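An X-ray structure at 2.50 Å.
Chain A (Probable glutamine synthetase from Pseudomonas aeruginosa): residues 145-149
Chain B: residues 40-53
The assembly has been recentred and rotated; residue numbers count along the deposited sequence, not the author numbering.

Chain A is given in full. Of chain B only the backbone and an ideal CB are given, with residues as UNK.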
# COMPACT_ATOMS: atom_id res chain seq x y z
N ALA A 145 20.97 -19.54 -5.00
CA ALA A 145 22.32 -19.55 -5.55
C ALA A 145 23.00 -20.90 -5.31
O ALA A 145 22.45 -21.83 -4.65
CB ALA A 145 23.15 -18.41 -4.99
N ALA A 146 24.24 -20.97 -5.80
CA ALA A 146 25.04 -22.13 -5.69
C ALA A 146 25.11 -22.72 -4.25
O ALA A 146 25.24 -21.97 -3.24
CB ALA A 146 26.44 -21.82 -6.23
N ALA A 147 25.16 -24.05 -4.20
CA ALA A 147 25.39 -24.79 -2.99
C ALA A 147 26.59 -24.23 -2.18
O ALA A 147 27.63 -23.95 -2.73
CB ALA A 147 25.63 -26.23 -3.32
N PHE A 148 26.41 -24.09 -0.87
CA PHE A 148 27.50 -23.78 0.07
C PHE A 148 28.00 -22.31 -0.04
O PHE A 148 29.00 -21.98 0.56
CB PHE A 148 28.69 -24.76 -0.16
CG PHE A 148 28.37 -26.24 0.01
CD1 PHE A 148 29.04 -27.19 -0.77
CD2 PHE A 148 27.47 -26.71 0.94
CE1 PHE A 148 28.79 -28.56 -0.63
CE2 PHE A 148 27.20 -28.07 1.06
CZ PHE A 148 27.85 -29.00 0.28
N SER A 149 27.34 -21.47 -0.85
CA SER A 149 27.91 -20.25 -1.36
C SER A 149 27.55 -19.04 -0.51
O SER A 149 26.48 -19.02 0.14
CB SER A 149 27.58 -20.02 -2.87
OG SER A 149 26.21 -19.78 -3.10
N UNK B 40 35.54 -26.96 9.08
CA UNK B 40 35.57 -28.13 8.21
C UNK B 40 35.29 -27.81 6.74
O UNK B 40 34.73 -26.78 6.41
CB UNK B 40 34.55 -29.16 8.71
N UNK B 41 35.70 -28.69 5.84
CA UNK B 41 35.37 -28.56 4.42
C UNK B 41 35.57 -29.90 3.80
O UNK B 41 36.30 -30.73 4.34
CB UNK B 41 36.22 -27.50 3.72
N UNK B 42 34.91 -30.16 2.68
CA UNK B 42 34.85 -31.54 2.10
C UNK B 42 35.61 -31.45 0.77
O UNK B 42 35.32 -30.56 -0.03
CB UNK B 42 33.42 -32.03 1.90
N UNK B 43 36.63 -32.31 0.54
CA UNK B 43 37.43 -32.21 -0.69
C UNK B 43 36.61 -32.33 -1.98
O UNK B 43 36.92 -31.66 -2.99
CB UNK B 43 38.51 -33.30 -0.68
N UNK B 44 35.56 -33.15 -1.93
CA UNK B 44 34.72 -33.40 -3.11
C UNK B 44 33.97 -32.14 -3.62
O UNK B 44 33.49 -32.15 -4.78
CB UNK B 44 33.70 -34.49 -2.78
N UNK B 45 33.91 -31.09 -2.78
CA UNK B 45 33.31 -29.80 -3.18
C UNK B 45 34.08 -29.18 -4.33
O UNK B 45 33.51 -28.47 -5.17
CB UNK B 45 33.27 -28.83 -2.00
N UNK B 46 35.38 -29.47 -4.38
CA UNK B 46 36.24 -29.02 -5.47
C UNK B 46 35.96 -29.75 -6.80
O UNK B 46 36.44 -29.32 -7.86
CB UNK B 46 37.70 -29.22 -5.07
N UNK B 47 35.16 -30.80 -6.78
CA UNK B 47 34.69 -31.34 -8.05
C UNK B 47 33.31 -30.82 -8.47
O UNK B 47 32.74 -31.36 -9.42
CB UNK B 47 34.65 -32.87 -7.97
N UNK B 48 32.72 -29.83 -7.76
CA UNK B 48 31.41 -29.32 -8.22
C UNK B 48 31.59 -28.47 -9.44
O UNK B 48 32.46 -27.61 -9.47
CB UNK B 48 30.71 -28.51 -7.13
N UNK B 49 30.75 -28.76 -10.43
CA UNK B 49 30.67 -28.04 -11.70
C UNK B 49 29.81 -26.80 -11.49
O UNK B 49 29.15 -26.69 -10.47
CB UNK B 49 30.10 -28.92 -12.81
N UNK B 50 29.77 -25.88 -12.48
CA UNK B 50 28.85 -24.77 -12.26
C UNK B 50 27.39 -25.17 -11.98
O UNK B 50 26.66 -24.44 -11.31
CB UNK B 50 28.89 -23.86 -13.49
N UNK B 51 26.98 -26.34 -12.43
CA UNK B 51 25.59 -26.77 -12.31
C UNK B 51 25.37 -27.53 -11.02
O UNK B 51 24.32 -28.13 -10.82
CB UNK B 51 25.19 -27.64 -13.50
N UNK B 52 26.38 -27.50 -10.16
CA UNK B 52 26.33 -28.06 -8.81
C UNK B 52 26.35 -29.57 -8.72
O UNK B 52 25.92 -30.15 -7.72
CB UNK B 52 25.07 -27.55 -8.11
N UNK B 53 26.89 -30.22 -9.75
CA UNK B 53 26.97 -31.69 -9.78
C UNK B 53 28.40 -32.14 -9.67
O UNK B 53 29.32 -31.50 -10.17
CB UNK B 53 26.35 -32.25 -11.06

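Chain A offers two features: the phenyl ring of F148(A), whose CA-to-CB bond points toward chain B, and the backbone N of A147(A), which has no acceptor within its own stretch.

Position 40 is out of reach; phi/psi of -59/159 leave the choice wide, and it is G40(B). Position 41 is extended (-160/157) and its CA-to-CB bond runs sideways, with nothing of chain A within 5.5 Å of the ideal CB. Only a long side chain could arrive, and a large apolar or aromatic one would suit F148(A). It is W41(B): with chi1 t, CH2 comes to 4.0 Å from CB of F148(A), and the rings lie obliquely, planes at 66°.

Position 42 points toward chain A but stays distant; beta-branched residues suit -114/126, and CB of V42(B) stays 6.3 Å from CE1 of F148(A). Positions 43 and 44 begin a 3-10 segment out of reach. Phi of -58 admits proline at 43, P43(B); 44 is left unrestricted by chain A, and is A44(B).

At 45 the ideal CB lies 4.7 Å from CE1 of F148(A) and points toward it. A medium side chain would meet the ring, whether apolar or carrying a polar group near CE1. It is N45(B), in rotamer m, which brings OD1 to 3.1 Å from CE1 of F148(A).

Positions 46 and 47 finish the segment out of reach; they are S46(B) and S47(B). Position 48 points toward chain A, yet its ideal CB has no neighbour there within 5.5 Å. A longer apolar side chain could bridge the gap, methionine as well as leucine. L48(B) does so, placing CD1 4.2 Å from CD1 of F148(A).

Positions 49 to 52 form a type I turn. A side-chain oxygen at 49 could serve the loop: OG1 of T49(B) donates to the backbone O of position 53 at 3.2 Å. Phi of -55 suits proline at 50, P50(B), which points away; 51 is out of reach and tolerant, and is Q51(B).

Position 52 has positive phi (73/23), favouring glycine, asparagine or aspartate. Its ideal CB points toward chain A, 5.0 Å from CB of A147(A), and the nearby backbone N-H calls for an acceptor. D52(B) answers: N of A147(A) donates to OD2 at 2.9 Å, nearly linear at 176°. OD1 is bonded elsewhere in the structure.

Position 53 is out of reach and permissive; it is L53(B).

Chain B 40-53: GWVPANSSLTPQDL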
# COMPACT_ATOMS: atom_id res chain seq x y z
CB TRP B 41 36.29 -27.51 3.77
CG TRP B 41 35.77 -26.99 2.48
CD1 TRP B 41 36.32 -27.17 1.21
CD2 TRP B 41 34.53 -26.24 2.26
NE1 TRP B 41 35.52 -26.56 0.25
CE2 TRP B 41 34.45 -25.97 0.83
CE3 TRP B 41 33.54 -25.74 3.09
CZ2 TRP B 41 33.41 -25.25 0.28
CZ3 TRP B 41 32.52 -25.00 2.52
CH2 TRP B 41 32.43 -24.78 1.16
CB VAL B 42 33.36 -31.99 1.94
CG1 VAL B 42 33.21 -33.26 1.11
CG2 VAL B 42 32.71 -32.18 3.31
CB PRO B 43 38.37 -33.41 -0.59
CG PRO B 43 38.41 -33.77 0.86
CD PRO B 43 36.99 -33.52 1.29
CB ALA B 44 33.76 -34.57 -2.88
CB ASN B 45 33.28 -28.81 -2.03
CG ASN B 45 32.38 -29.25 -0.90
OD1 ASN B 45 31.48 -30.05 -1.10
ND2 ASN B 45 32.61 -28.72 0.29
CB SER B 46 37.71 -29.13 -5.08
OG SER B 46 37.94 -28.54 -3.81
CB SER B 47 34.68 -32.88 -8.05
OG SER B 47 35.84 -33.49 -7.47
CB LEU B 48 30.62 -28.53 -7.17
CG LEU B 48 30.00 -29.21 -5.93
CD1 LEU B 48 29.79 -28.21 -4.80
CD2 LEU B 48 28.71 -29.94 -6.19
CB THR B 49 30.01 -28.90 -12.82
OG1 THR B 49 28.70 -29.32 -12.40
CG2 THR B 49 30.85 -30.11 -13.16
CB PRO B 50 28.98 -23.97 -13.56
CG PRO B 50 30.42 -24.19 -13.99
CD PRO B 50 30.74 -25.61 -13.57
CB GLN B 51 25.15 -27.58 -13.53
CG GLN B 51 25.25 -26.81 -14.83
CD GLN B 51 26.68 -26.70 -15.37
OE1 GLN B 51 27.60 -27.41 -14.92
NE2 GLN B 51 26.88 -25.78 -16.32
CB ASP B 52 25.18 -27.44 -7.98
CG ASP B 52 25.61 -26.11 -7.26
OD1 ASP B 52 26.84 -25.79 -7.29
OD2 ASP B 52 24.73 -25.43 -6.69
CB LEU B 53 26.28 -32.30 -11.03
CG LEU B 53 24.74 -32.28 -10.84
CD1 LEU B 53 23.96 -32.09 -12.14
CD2 LEU B 53 24.24 -33.49 -10.03
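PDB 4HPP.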